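Local coordinates for amidase (Bacillus anthracis, PDB 5EWQ), which probably hydrolyses carboxylic acid amides to the free acid and ammonia, as an enzyme of the amidase signature family, at residues 241-246 with 275-280; 211-216 with 236-241; 52-57 with 115-120. One frame throughout, in Å; residues are numbered along the deposited sequence.

Interaction 1: 241-246 with 275-280; sequences LRPSLG and TLFNAM
The ring of F277 carries the CD2 methyl of L241 over one face and CB of P243 at its edge, close to the ring plane. This is the packing of helix 270-280 on the end of strand 239-242, inside the mixed sheet and helical layers of the amidase signature fold. The methyl placement meets the definition of a CH-pi contact: L241 CD2 stands 3.7 Å from the centroid of the F277 ring, only 14° off the ring normal. The F277 side chain projects from the helix with CG opposite its own backbone N (chi1 -172°), which extends the ring toward the strand, and the L241 and F277 side chains cross at about a right angle.

Where the strand gives way to loop, P243 continues the same apolar surface past R242, whose side chain starts off in the other direction. The F277 ring also meets that of Y301, with planes at about 60°, while P265 of the adjacent strand 263-267 touches both L241 and F277. All three residues of the contact are buried, and the interactions identified across its 140 Å² of buried surface are all apolar. At the ring edge, P243 CB is nearest F277 CE1, at 3.6 Å, with F277 CZ following at 3.9 Å.

Interaction 2: 211-216 with 236-241; sequences VVAADF and QSVVGL
V212 and V238 present their methyls to each other through nearly equal torsions. In V238, chi1 of -70° sets CG1 opposite the carbonyl carbon and sends it to helix 206-213; in V212, chi1 of -71° leaves CG2, the methyl lying between backbone N and carbonyl carbon, as the one that reaches across. V212 CG2 meets V238 CG1 at 3.8 Å, the two side chains running at a slant to one another.

A213, last residue of the helix, completes the site. Its CB lies 3.7 Å from V238 CG1, and V238 CG1 is also 3.8 Å from A213 CA, so this methyl rests on the alanine and its backbone alike. The same A213 CB packs 3.8 Å from the carbonyl oxygen Q236 O. The amide end of Q236 is engaged elsewhere: OE1 is hydrogen-bonded to T210 OG1, within the helix, and NE2 to T201 O. T201 opens the glycine- and serine-rich run leading into helix 206-213, a sequence hallmark of amidase signature enzymes. Just past the helix, D215 forms a salt bridge with R268. Across the 146 Å² interface itself, methyl packing dominates, implying that shape and burial, rather than directional bonding, join the helix end to the chain entering strand 239-242.

Interaction 3: 52-57 with 115-120; sequences ELQKMI and YGIPVV
L53 and Q54 of helix 50-58 come up to I117 and Y115 in very different ways. L53 gives only looser apolar cover: its CD1 methyl is 4.8 Å from I117 CD1. Q54 makes the close contact. A bend about its CB-CG bond (chi2 -76°) brings the amide nearer the loop than the initial direction of the side chain would suggest. There Q54 NE2 donates a weak hydrogen bond to Y115 O, long at 3.5 Å but fairly straight, with an N-H to acceptor angle of 164°. The same nitrogen packs 3.8 Å from I117 CD1.

The stronger hold on that nitrogen is N113 O, while Q54 OE1 is bonded to Y64 OH and, weakly, to K110 NZ. Partners at both ends of this buried amide thus fix which way round it lies. One turn further on, I57 is directed to the same side, but its side chain packs on L62 and Y64 rather than closely on the loop. P118 opens strand 118-122, where V119 pairs with strand 161-166 and V120 with V221 of strand 219-223. In amidase signature enzymes this strand typically leads to the catalytic lysine, and here an N-terminal helix covers the loop entering this inner strand of the mixed sheet.

How the interactions relate
All three contacts are buried, yet they differ in depth: interactions 1 and 2 are centred about 11 and 9 Å from the centre of the chain, interaction 3 about 19 Å. The first two lie along one run of chain: helix 206-213 meets the residues just before strand 239-242, helix 270-280 its far end, where L241 works in interaction 1 alone. Both rely mainly on apolar packing, aromatic in one case and aliphatic in the other. Interaction 3, at strand 118-122 of the same sheet, adds a polar component through a glutamine amide. Packing also bridges the sites: L276 CD1 lies 4.2 Å from V119 CG1, and V211 CG1 lies 4.2 Å from V120 CG1, so both helices reach the strand of interaction 3.

Interaction 1: 241-246 with 275-280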
# COMPACT_ATOMS: atom_id res chain seq x y z
N LEU A 241 5.26 3.40 -1.71
CA LEU A 241 6.07 4.26 -0.86
C LEU A 241 5.69 4.16 0.61
O LEU A 241 4.52 4.26 0.97
CB LEU A 241 5.95 5.72 -1.30
CG LEU A 241 6.59 6.74 -0.35
CD1 LEU A 241 8.08 6.90 -0.64
CD2 LEU A 241 5.88 8.09 -0.41
N ARG A 242 6.69 3.94 1.46
CA ARG A 242 6.52 4.08 2.90
C ARG A 242 7.06 5.44 3.33
O ARG A 242 8.25 5.69 3.22
CB ARG A 242 7.22 2.96 3.67
CG ARG A 242 7.25 3.19 5.17
CD ARG A 242 8.19 2.23 5.88
NE ARG A 242 8.34 2.55 7.29
CZ ARG A 242 7.62 2.01 8.27
NH1 ARG A 242 6.70 1.10 7.98
NH2 ARG A 242 7.82 2.37 9.53
N PRO A 243 6.18 6.32 3.82
CA PRO A 243 6.61 7.66 4.23
C PRO A 243 7.38 7.63 5.55
O PRO A 243 7.42 6.61 6.22
CB PRO A 243 5.29 8.42 4.38
CG PRO A 243 4.31 7.36 4.75
CD PRO A 243 4.73 6.12 4.01
N SER A 244 7.99 8.76 5.90
CA SER A 244 8.69 8.88 7.18
C SER A 244 7.69 8.83 8.32
O SER A 244 6.58 9.36 8.21
CB SER A 244 9.50 10.17 7.23
OG SER A 244 10.40 10.26 6.15
N LEU A 245 8.07 8.19 9.42
CA LEU A 245 7.21 8.09 10.59
C LEU A 245 6.93 9.47 11.17
O LEU A 245 7.71 10.00 11.95
CB LEU A 245 7.83 7.19 11.65
CG LEU A 245 7.84 5.69 11.33
CD1 LEU A 245 8.46 4.89 12.47
CD2 LEU A 245 6.43 5.20 11.03
N GLY A 246 5.80 10.04 10.77
CA GLY A 246 5.41 11.38 11.19
C GLY A 246 4.92 12.20 10.02
O GLY A 246 4.29 13.25 10.20
N THR A 275 1.73 12.04 -6.68
CA THR A 275 0.51 12.82 -6.82
C THR A 275 -0.44 12.53 -5.66
O THR A 275 -1.00 13.45 -5.06
CB THR A 275 -0.20 12.52 -8.15
OG1 THR A 275 0.64 12.92 -9.24
CG2 THR A 275 -1.52 13.26 -8.23
N LEU A 276 -0.61 11.25 -5.35
CA LEU A 276 -1.45 10.83 -4.23
C LEU A 276 -0.81 11.22 -2.90
O LEU A 276 -1.51 11.54 -1.94
CB LEU A 276 -1.68 9.32 -4.29
CG LEU A 276 -2.55 8.71 -3.18
CD1 LEU A 276 -3.95 9.30 -3.22
CD2 LEU A 276 -2.60 7.20 -3.31
N PHE A 277 0.51 11.20 -2.86
CA PHE A 277 1.26 11.48 -1.64
C PHE A 277 1.12 12.93 -1.19
O PHE A 277 1.39 13.26 -0.04
CB PHE A 277 2.74 11.13 -1.84
CG PHE A 277 3.56 11.20 -0.59
CD1 PHE A 277 3.26 10.40 0.50
CD2 PHE A 277 4.65 12.05 -0.51
CE1 PHE A 277 4.02 10.46 1.66
CE2 PHE A 277 5.42 12.12 0.64
CZ PHE A 277 5.10 11.32 1.72
N ASN A 278 0.68 13.79 -2.11
CA ASN A 278 0.49 15.20 -1.81
C ASN A 278 -0.66 15.46 -0.84
O ASN A 278 -0.60 16.38 -0.02
CB ASN A 278 0.26 15.99 -3.10
CG ASN A 278 1.51 16.13 -3.93
OD1 ASN A 278 2.63 16.14 -3.41
ND2 ASN A 278 1.34 16.24 -5.25
N ALA A 279 -1.71 14.64 -0.93
CA ALA A 279 -2.91 14.85 -0.13
C ALA A 279 -2.90 14.02 1.16
O ALA A 279 -3.68 14.28 2.07
CB ALA A 279 -4.15 14.53 -0.94
N MSE A 280 -2.03 13.02 1.22
CA MSE A 280 -1.96 12.16 2.39
C MSE A 280 -1.20 12.84 3.53
O MSE A 280 -1.58 12.73 4.70
CB MSE A 280 -1.29 10.83 2.05
CG MSE A 280 -1.96 10.05 0.93
SE MSE A 280 -1.21 8.26 0.80
CE MSE A 280 0.40 8.57 1.85

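Interaction 2: 211-216 with 236-241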
# COMPACT_ATOMS: atom_id res chain seq x y z
N VAL A 211 -5.09 -3.61 -7.32
CA VAL A 211 -6.05 -2.70 -7.94
C VAL A 211 -5.38 -1.74 -8.93
O VAL A 211 -6.00 -1.32 -9.90
CB VAL A 211 -6.81 -1.88 -6.88
CG1 VAL A 211 -7.75 -2.77 -6.10
CG2 VAL A 211 -5.85 -1.16 -5.95
N VAL A 212 -4.12 -1.40 -8.68
CA VAL A 212 -3.39 -0.53 -9.59
C VAL A 212 -2.63 -1.35 -10.63
O VAL A 212 -2.33 -0.87 -11.71
CB VAL A 212 -2.40 0.39 -8.84
CG1 VAL A 212 -3.16 1.45 -8.05
CG2 VAL A 212 -1.50 -0.42 -7.92
N ALA A 213 -2.33 -2.60 -10.29
CA ALA A 213 -1.65 -3.50 -11.21
C ALA A 213 -2.60 -3.97 -12.31
O ALA A 213 -2.23 -4.04 -13.48
CB ALA A 213 -1.06 -4.69 -10.47
N ALA A 214 -3.83 -4.28 -11.92
CA ALA A 214 -4.83 -4.78 -12.86
C ALA A 214 -5.73 -3.66 -13.36
O ALA A 214 -6.77 -3.92 -13.98
CB ALA A 214 -5.66 -5.88 -12.21
N ASP A 215 -5.32 -2.42 -13.10
CA ASP A 215 -6.07 -1.23 -13.52
C ASP A 215 -7.51 -1.24 -13.02
O ASP A 215 -8.44 -0.97 -13.78
CB ASP A 215 -6.05 -1.10 -15.04
CG ASP A 215 -4.67 -0.76 -15.58
OD1 ASP A 215 -3.89 -1.70 -15.85
OD2 ASP A 215 -4.36 0.44 -15.73
N PHE A 216 -7.69 -1.56 -11.74
CA PHE A 216 -8.99 -1.45 -11.10
C PHE A 216 -9.14 -0.06 -10.50
O PHE A 216 -10.23 0.33 -10.07
CB PHE A 216 -9.16 -2.52 -10.02
CG PHE A 216 -9.16 -3.93 -10.55
CD1 PHE A 216 -9.53 -4.19 -11.86
CD2 PHE A 216 -8.78 -4.99 -9.74
CE1 PHE A 216 -9.52 -5.48 -12.35
CE2 PHE A 216 -8.77 -6.28 -10.23
CZ PHE A 216 -9.15 -6.53 -11.53
N GLN A 236 4.06 -7.51 -7.19
CA GLN A 236 3.03 -7.33 -8.20
C GLN A 236 3.39 -6.22 -9.18
O GLN A 236 2.52 -5.68 -9.87
CB GLN A 236 1.68 -7.04 -7.54
CG GLN A 236 1.25 -8.12 -6.55
CD GLN A 236 -0.15 -7.91 -6.03
OE1 GLN A 236 -1.02 -7.39 -6.73
NE2 GLN A 236 -0.39 -8.33 -4.79
N SER A 237 4.67 -5.88 -9.22
CA SER A 237 5.23 -4.94 -10.19
C SER A 237 4.53 -3.58 -10.21
O SER A 237 4.11 -3.10 -11.26
CB SER A 237 5.18 -5.55 -11.59
OG SER A 237 5.86 -4.74 -12.54
N VAL A 238 4.42 -2.95 -9.04
CA VAL A 238 3.87 -1.60 -8.94
C VAL A 238 4.71 -0.75 -7.99
O VAL A 238 5.57 -1.27 -7.28
CB VAL A 238 2.40 -1.60 -8.46
CG1 VAL A 238 1.48 -2.18 -9.53
CG2 VAL A 238 2.26 -2.37 -7.16
N VAL A 239 4.44 0.55 -7.98
CA VAL A 239 5.18 1.48 -7.13
C VAL A 239 4.53 1.61 -5.76
O VAL A 239 3.32 1.78 -5.65
CB VAL A 239 5.28 2.87 -7.78
CG1 VAL A 239 6.02 3.84 -6.87
CG2 VAL A 239 5.98 2.78 -9.13
N GLY A 240 5.35 1.52 -4.71
CA GLY A 240 4.86 1.66 -3.35
C GLY A 240 5.81 2.47 -2.48
O GLY A 240 7.02 2.26 -2.51
N LEU A 241 5.26 3.40 -1.71
CA LEU A 241 6.07 4.26 -0.86
C LEU A 241 5.69 4.16 0.61
O LEU A 241 4.52 4.26 0.97
CB LEU A 241 5.95 5.72 -1.30
CG LEU A 241 6.59 6.74 -0.35
CD1 LEU A 241 8.08 6.90 -0.64
CD2 LEU A 241 5.88 8.09 -0.41

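Interaction 3: 52-57 with 115-120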
# COMPACT_ATOMS: atom_id res chain seq x y z
N GLU A 52 -2.36 11.75 -17.85
CA GLU A 52 -2.94 11.38 -19.14
C GLU A 52 -4.46 11.28 -19.05
O GLU A 52 -5.16 11.57 -20.02
CB GLU A 52 -2.34 10.07 -19.64
CG GLU A 52 -0.85 10.13 -19.90
CD GLU A 52 -0.28 8.80 -20.35
OE1 GLU A 52 -1.07 7.87 -20.63
OE2 GLU A 52 0.96 8.67 -20.41
N LEU A 53 -4.95 10.85 -17.89
CA LEU A 53 -6.39 10.74 -17.67
C LEU A 53 -7.04 12.12 -17.62
O LEU A 53 -8.18 12.29 -18.05
CB LEU A 53 -6.68 9.98 -16.38
CG LEU A 53 -6.35 8.49 -16.37
CD1 LEU A 53 -6.63 7.88 -15.00
CD2 LEU A 53 -7.14 7.76 -17.45
N GLN A 54 -6.31 13.10 -17.10
CA GLN A 54 -6.81 14.47 -17.02
C GLN A 54 -6.86 15.10 -18.40
O GLN A 54 -7.66 16.00 -18.65
CB GLN A 54 -5.93 15.31 -16.08
CG GLN A 54 -5.85 14.78 -14.65
CD GLN A 54 -7.09 15.05 -13.83
OE1 GLN A 54 -8.11 15.52 -14.35
NE2 GLN A 54 -7.02 14.77 -12.53
N LYS A 55 -5.99 14.64 -19.30
CA LYS A 55 -5.97 15.15 -20.66
C LYS A 55 -7.11 14.57 -21.49
O LYS A 55 -7.62 15.22 -22.40
CB LYS A 55 -4.63 14.83 -21.33
CG LYS A 55 -3.44 15.55 -20.71
CD LYS A 55 -2.14 15.15 -21.39
N MSE A 56 -7.51 13.35 -21.16
CA MSE A 56 -8.58 12.67 -21.87
C MSE A 56 -9.94 13.29 -21.59
O MSE A 56 -10.87 13.16 -22.39
CB MSE A 56 -8.61 11.18 -21.51
CG MSE A 56 -7.45 10.38 -22.08
SE MSE A 56 -7.58 8.49 -21.64
CE MSE A 56 -9.41 8.17 -22.25
N ILE A 57 -10.06 13.96 -20.45
CA ILE A 57 -11.32 14.57 -20.05
C ILE A 57 -11.33 16.07 -20.37
O ILE A 57 -12.40 16.68 -20.45
CB ILE A 57 -11.61 14.36 -18.55
CG1 ILE A 57 -10.51 15.01 -17.71
CG2 ILE A 57 -11.70 12.88 -18.23
CD1 ILE A 57 -10.60 14.67 -16.24
N TYR A 115 -8.24 15.64 -8.46
CA TYR A 115 -9.66 15.96 -8.62
C TYR A 115 -10.36 14.94 -9.51
O TYR A 115 -9.97 14.72 -10.66
CB TYR A 115 -9.85 17.36 -9.19
CG TYR A 115 -11.30 17.80 -9.25
CD1 TYR A 115 -11.90 18.43 -8.18
CD2 TYR A 115 -12.06 17.56 -10.39
CE1 TYR A 115 -13.22 18.82 -8.23
CE2 TYR A 115 -13.39 17.95 -10.45
CZ TYR A 115 -13.96 18.58 -9.36
OH TYR A 115 -15.28 18.97 -9.42
N GLY A 116 -11.41 14.31 -8.97
CA GLY A 116 -12.21 13.36 -9.72
C GLY A 116 -11.58 11.98 -9.82
O GLY A 116 -12.20 11.05 -10.33
N ILE A 117 -10.36 11.85 -9.33
CA ILE A 117 -9.64 10.58 -9.39
C ILE A 117 -10.12 9.62 -8.30
O ILE A 117 -10.04 9.93 -7.11
CB ILE A 117 -8.12 10.78 -9.24
CG1 ILE A 117 -7.59 11.69 -10.35
CG2 ILE A 117 -7.40 9.44 -9.26
CD1 ILE A 117 -7.82 11.14 -11.75
N PRO A 118 -10.62 8.45 -8.72
CA PRO A 118 -11.02 7.40 -7.77
C PRO A 118 -9.82 6.78 -7.06
O PRO A 118 -8.82 6.47 -7.71
CB PRO A 118 -11.72 6.37 -8.67
CG PRO A 118 -11.12 6.58 -10.01
CD PRO A 118 -10.85 8.05 -10.12
N VAL A 119 -9.92 6.62 -5.75
CA VAL A 119 -8.83 6.03 -4.96
C VAL A 119 -9.34 4.85 -4.14
O VAL A 119 -10.41 4.91 -3.55
CB VAL A 119 -8.19 7.07 -4.02
CG1 VAL A 119 -6.99 6.47 -3.30
CG2 VAL A 119 -7.78 8.31 -4.79
N VAL A 120 -8.57 3.77 -4.12
CA VAL A 120 -8.91 2.60 -3.33
C VAL A 120 -8.03 2.51 -2.09
O VAL A 120 -6.81 2.33 -2.20
CB VAL A 120 -8.79 1.30 -4.14
CG1 VAL A 120 -8.94 0.09 -3.23
CG2 VAL A 120 -9.83 1.26 -5.25